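Local coordinates for B12-binding domain-containing protein (Kitasatospora setae, PDB 6WTE) that binds cobalamin and a [4Fe-4S] cluster and acts as a methyltransferase of the radical S-adenosylmethionine superfamily, apparently by a non-radical mechanism, at residues L7-K12 with V38-F43. Sequence-based numbering, arbitrary orientation.
Sequences LVNPNK and VLDLTF
Val38 pairs with Leu7 in two neighbouring parallel strands, 4-9 and 35-40, of the beta-alpha-beta unit that opens the cobalamin-binding domain, with helix 20-31 as the crossover. Its CG2 is 4.4 Å from Leu7 CB, and Leu22 of that helix packs on both residues. Leu39 ties the backbones together, its N donating to Leu7 O and its O accepting from Asn9 N, while its side chain turns to the other face, against helix 48-58. Asp40 lies alongside Asn9, the amide and carboxylate planes 55° apart; its OD1 accepts from Asn9 ND2 above one face of the carboxylate (2.9 Å) and from Thr42 N above the other (3.2 Å), the latter closing an Asx turn; OD2 is hydrogen-bonded to Tyr212 OH. An alanine here would probably leave Asn9 ND2 and Thr42 N without their shared acceptor and Tyr212 OH without this partner, and the Asx turn would be lost. Leu41 N donates to Asn9 O (3.0 Å), and Leu41 CD1 rests 4.1 Å from Val8 CG1. Thr42 then reaches the loop after strand 4-9, where Asn11 ND2 hydrogen-bonds cobalamin. With OG1 anti to its carbonyl carbon (chi1 -59°), the hydroxyl of Thr42 donates to the backbone O of Asn11, OG1 to O 2.6 Å.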
ATOM      1  N   LEU A   7      -5.584 -15.691 -12.352  1.00 12.23           N
ATOM      2  CA  LEU A   7      -5.314 -14.483 -11.581  1.00 11.19           C
ATOM      3  C   LEU A   7      -4.537 -13.515 -12.462  1.00 13.14           C
ATOM      4  O   LEU A   7      -3.518 -13.893 -13.048  1.00 13.91           O
ATOM      5  CB  LEU A   7      -4.533 -14.799 -10.301  1.00 12.22           C
ATOM      6  CG  LEU A   7      -5.198 -15.793  -9.343  1.00 12.67           C
ATOM      7  CD1 LEU A   7      -4.248 -16.178  -8.212  1.00 11.86           C
ATOM      8  CD2 LEU A   7      -6.491 -15.174  -8.777  1.00 12.62           C
ATOM      9  N   VAL A   8      -5.023 -12.279 -12.566  1.00 14.10           N
ATOM     10  CA  VAL A   8      -4.456 -11.272 -13.458  1.00 12.29           C
ATOM     11  C   VAL A   8      -3.822 -10.166 -12.625  1.00 13.54           C
ATOM     12  O   VAL A   8      -4.469  -9.621 -11.723  1.00 11.71           O
ATOM     13  CB  VAL A   8      -5.533 -10.683 -14.384  1.00 12.28           C
ATOM     14  CG1 VAL A   8      -4.938  -9.590 -15.259  1.00 13.69           C
ATOM     15  CG2 VAL A   8      -6.171 -11.781 -15.238  1.00 14.33           C
ATOM     16  N   ASN A   9      -2.565  -9.816 -12.944  1.00 11.03           N
ATOM     17  CA  ASN A   9      -1.961  -8.616 -12.382  1.00 11.95           C
ATOM     18  C   ASN A   9      -2.044  -7.485 -13.395  1.00 12.56           C
ATOM     19  O   ASN A   9      -1.316  -7.511 -14.396  1.00 13.99           O
ATOM     20  CB  ASN A   9      -0.507  -8.852 -11.979  1.00 11.94           C
ATOM     21  CG  ASN A   9       0.088  -7.635 -11.312  1.00 14.58           C
ATOM     22  OD1 ASN A   9      -0.635  -6.876 -10.664  1.00 12.35           O
ATOM     23  ND2 ASN A   9       1.385  -7.419 -11.484  1.00 14.02           N
ATOM     24  N   PRO A  10      -2.889  -6.476 -13.185  1.00 13.09           N
ATOM     25  CA  PRO A  10      -2.975  -5.351 -14.122  1.00 12.21           C
ATOM     26  C   PRO A  10      -2.019  -4.211 -13.817  1.00 16.30           C
ATOM     27  O   PRO A  10      -2.043  -3.201 -14.530  1.00 15.75           O
ATOM     28  CB  PRO A  10      -4.430  -4.897 -13.927  1.00 12.17           C
ATOM     29  CG  PRO A  10      -4.625  -5.068 -12.460  1.00 14.67           C
ATOM     30  CD  PRO A  10      -3.862  -6.337 -12.091  1.00 14.18           C
ATOM     31  N   ASN A  11      -1.190  -4.353 -12.785  1.00 12.46           N
ATOM     32  CA  ASN A  11      -0.303  -3.276 -12.365  1.00 14.47           C
ATOM     33  C   ASN A  11       0.684  -2.942 -13.474  1.00 18.23           C
ATOM     34  O   ASN A  11       1.476  -3.792 -13.887  1.00 16.67           O
ATOM     35  CB  ASN A  11       0.432  -3.686 -11.091  1.00 13.59           C
ATOM     36  CG  ASN A  11       1.043  -2.505 -10.362  1.00 16.27           C
ATOM     37  OD1 ASN A  11       1.214  -1.425 -10.930  1.00 15.04           O
ATOM     38  ND2 ASN A  11       1.367  -2.705  -9.094  1.00 16.08           N
ATOM     39  N   LYS A  12       0.629  -1.710 -13.976  1.00 17.18           N
ATOM     40  CA  LYS A  12       1.549  -1.280 -15.020  1.00 18.80           C
ATOM     41  C   LYS A  12       2.610  -0.313 -14.506  1.00 22.51           C
ATOM     42  O   LYS A  12       3.330   0.287 -15.310  1.00 21.80           O
ATOM     43  CB  LYS A  12       0.772  -0.664 -16.186  1.00 24.33           C
ATOM     44  CG  LYS A  12      -0.128  -1.669 -16.906  1.00 23.65           C
ATOM     45  CD  LYS A  12      -0.700  -1.103 -18.194  1.00 26.06           C
ATOM     46  CE  LYS A  12      -1.576   0.112 -17.940  1.00 26.71           C
ATOM     47  NZ  LYS A  12      -2.286   0.523 -19.187  1.00 24.51           N
ATOM     48  N   VAL A  38      -1.366 -17.532 -13.500  1.00 13.19           N
ATOM     49  CA  VAL A  38      -1.189 -16.098 -13.303  1.00 12.03           C
ATOM     50  C   VAL A  38      -0.840 -15.473 -14.642  1.00 12.77           C
ATOM     51  O   VAL A  38       0.030 -15.971 -15.365  1.00 17.57           O
ATOM     52  CB  VAL A  38      -0.089 -15.792 -12.270  1.00 12.87           C
ATOM     53  CG1 VAL A  38       0.157 -14.279 -12.175  1.00 13.80           C
ATOM     54  CG2 VAL A  38      -0.460 -16.369 -10.912  1.00 14.60           C
ATOM     55  N   LEU A  39      -1.509 -14.383 -14.967  1.00 12.04           N
ATOM     56  CA  LEU A  39      -1.193 -13.600 -16.151  1.00 12.55           C
ATOM     57  C   LEU A  39      -0.717 -12.246 -15.647  1.00 15.07           C
ATOM     58  O   LEU A  39      -1.518 -11.446 -15.152  1.00 13.71           O
ATOM     59  CB  LEU A  39      -2.415 -13.494 -17.063  1.00 13.60           C
ATOM     60  CG  LEU A  39      -2.212 -13.389 -18.562  1.00 23.47           C
ATOM     61  CD1 LEU A  39      -1.339 -14.538 -19.056  1.00 22.48           C
ATOM     62  CD2 LEU A  39      -3.582 -13.427 -19.230  1.00 23.14           C
ATOM     63  N   ASP A  40       0.590 -12.008 -15.712  1.00 13.02           N
ATOM     64  CA  ASP A  40       1.190 -10.804 -15.146  1.00 13.68           C
ATOM     65  C   ASP A  40       1.461  -9.817 -16.278  1.00 14.62           C
ATOM     66  O   ASP A  40       2.326 -10.056 -17.127  1.00 18.96           O
ATOM     67  CB  ASP A  40       2.468 -11.148 -14.384  1.00 14.78           C
ATOM     68  CG  ASP A  40       2.977  -9.993 -13.555  1.00 17.05           C
ATOM     69  OD1 ASP A  40       2.439  -8.881 -13.700  1.00 13.41           O
ATOM     70  OD2 ASP A  40       3.904 -10.203 -12.749  1.00 16.08           O
ATOM     71  N   LEU A  41       0.724  -8.707 -16.284  1.00 12.20           N
ATOM     72  CA  LEU A  41       0.814  -7.733 -17.365  1.00 14.29           C
ATOM     73  C   LEU A  41       1.869  -6.666 -17.121  1.00 14.47           C
ATOM     74  O   LEU A  41       2.092  -5.828 -18.005  1.00 16.62           O
ATOM     75  CB  LEU A  41      -0.552  -7.069 -17.586  1.00 12.24           C
ATOM     76  CG  LEU A  41      -1.713  -8.033 -17.846  1.00 16.50           C
ATOM     77  CD1 LEU A  41      -3.027  -7.282 -18.044  1.00 16.37           C
ATOM     78  CD2 LEU A  41      -1.424  -8.925 -19.046  1.00 16.74           C
ATOM     79  N   THR A  42       2.537  -6.689 -15.963  1.00 14.67           N
ATOM     80  CA  THR A  42       3.510  -5.647 -15.640  1.00 16.51           C
ATOM     81  C   THR A  42       4.631  -5.589 -16.672  1.00 19.18           C
ATOM     82  O   THR A  42       5.046  -4.503 -17.089  1.00 19.63           O
ATOM     83  CB  THR A  42       4.076  -5.882 -14.241  1.00 17.79           C
ATOM     84  OG1 THR A  42       2.999  -5.877 -13.298  1.00 13.22           O
ATOM     85  CG2 THR A  42       5.095  -4.797 -13.860  1.00 16.66           C
ATOM     86  N   PHE A  43       5.124  -6.747 -17.107  1.00 17.25           N
ATOM     87  CA  PHE A  43       6.172  -6.798 -18.116  1.00 22.93           C
ATOM     88  C   PHE A  43       5.609  -6.919 -19.528  1.00 22.95           C
ATOM     89  O   PHE A  43       6.350  -7.251 -20.460  1.00 25.18           O
ATOM     90  CB  PHE A  43       7.129  -7.958 -17.820  1.00 23.95           C
ATOM     91  CG  PHE A  43       7.574  -8.028 -16.382  1.00 24.66           C
ATOM     92  CD1 PHE A  43       8.277  -6.988 -15.804  1.00 26.07           C
ATOM     93  CD2 PHE A  43       7.284  -9.142 -15.609  1.00 29.86           C
ATOM     94  CE1 PHE A  43       8.686  -7.051 -14.472  1.00 26.11           C
ATOM     95  CE2 PHE A  43       7.693  -9.213 -14.285  1.00 25.79           C
ATOM     96  CZ  PHE A  43       8.394  -8.166 -13.716  1.00 19.00           C
TER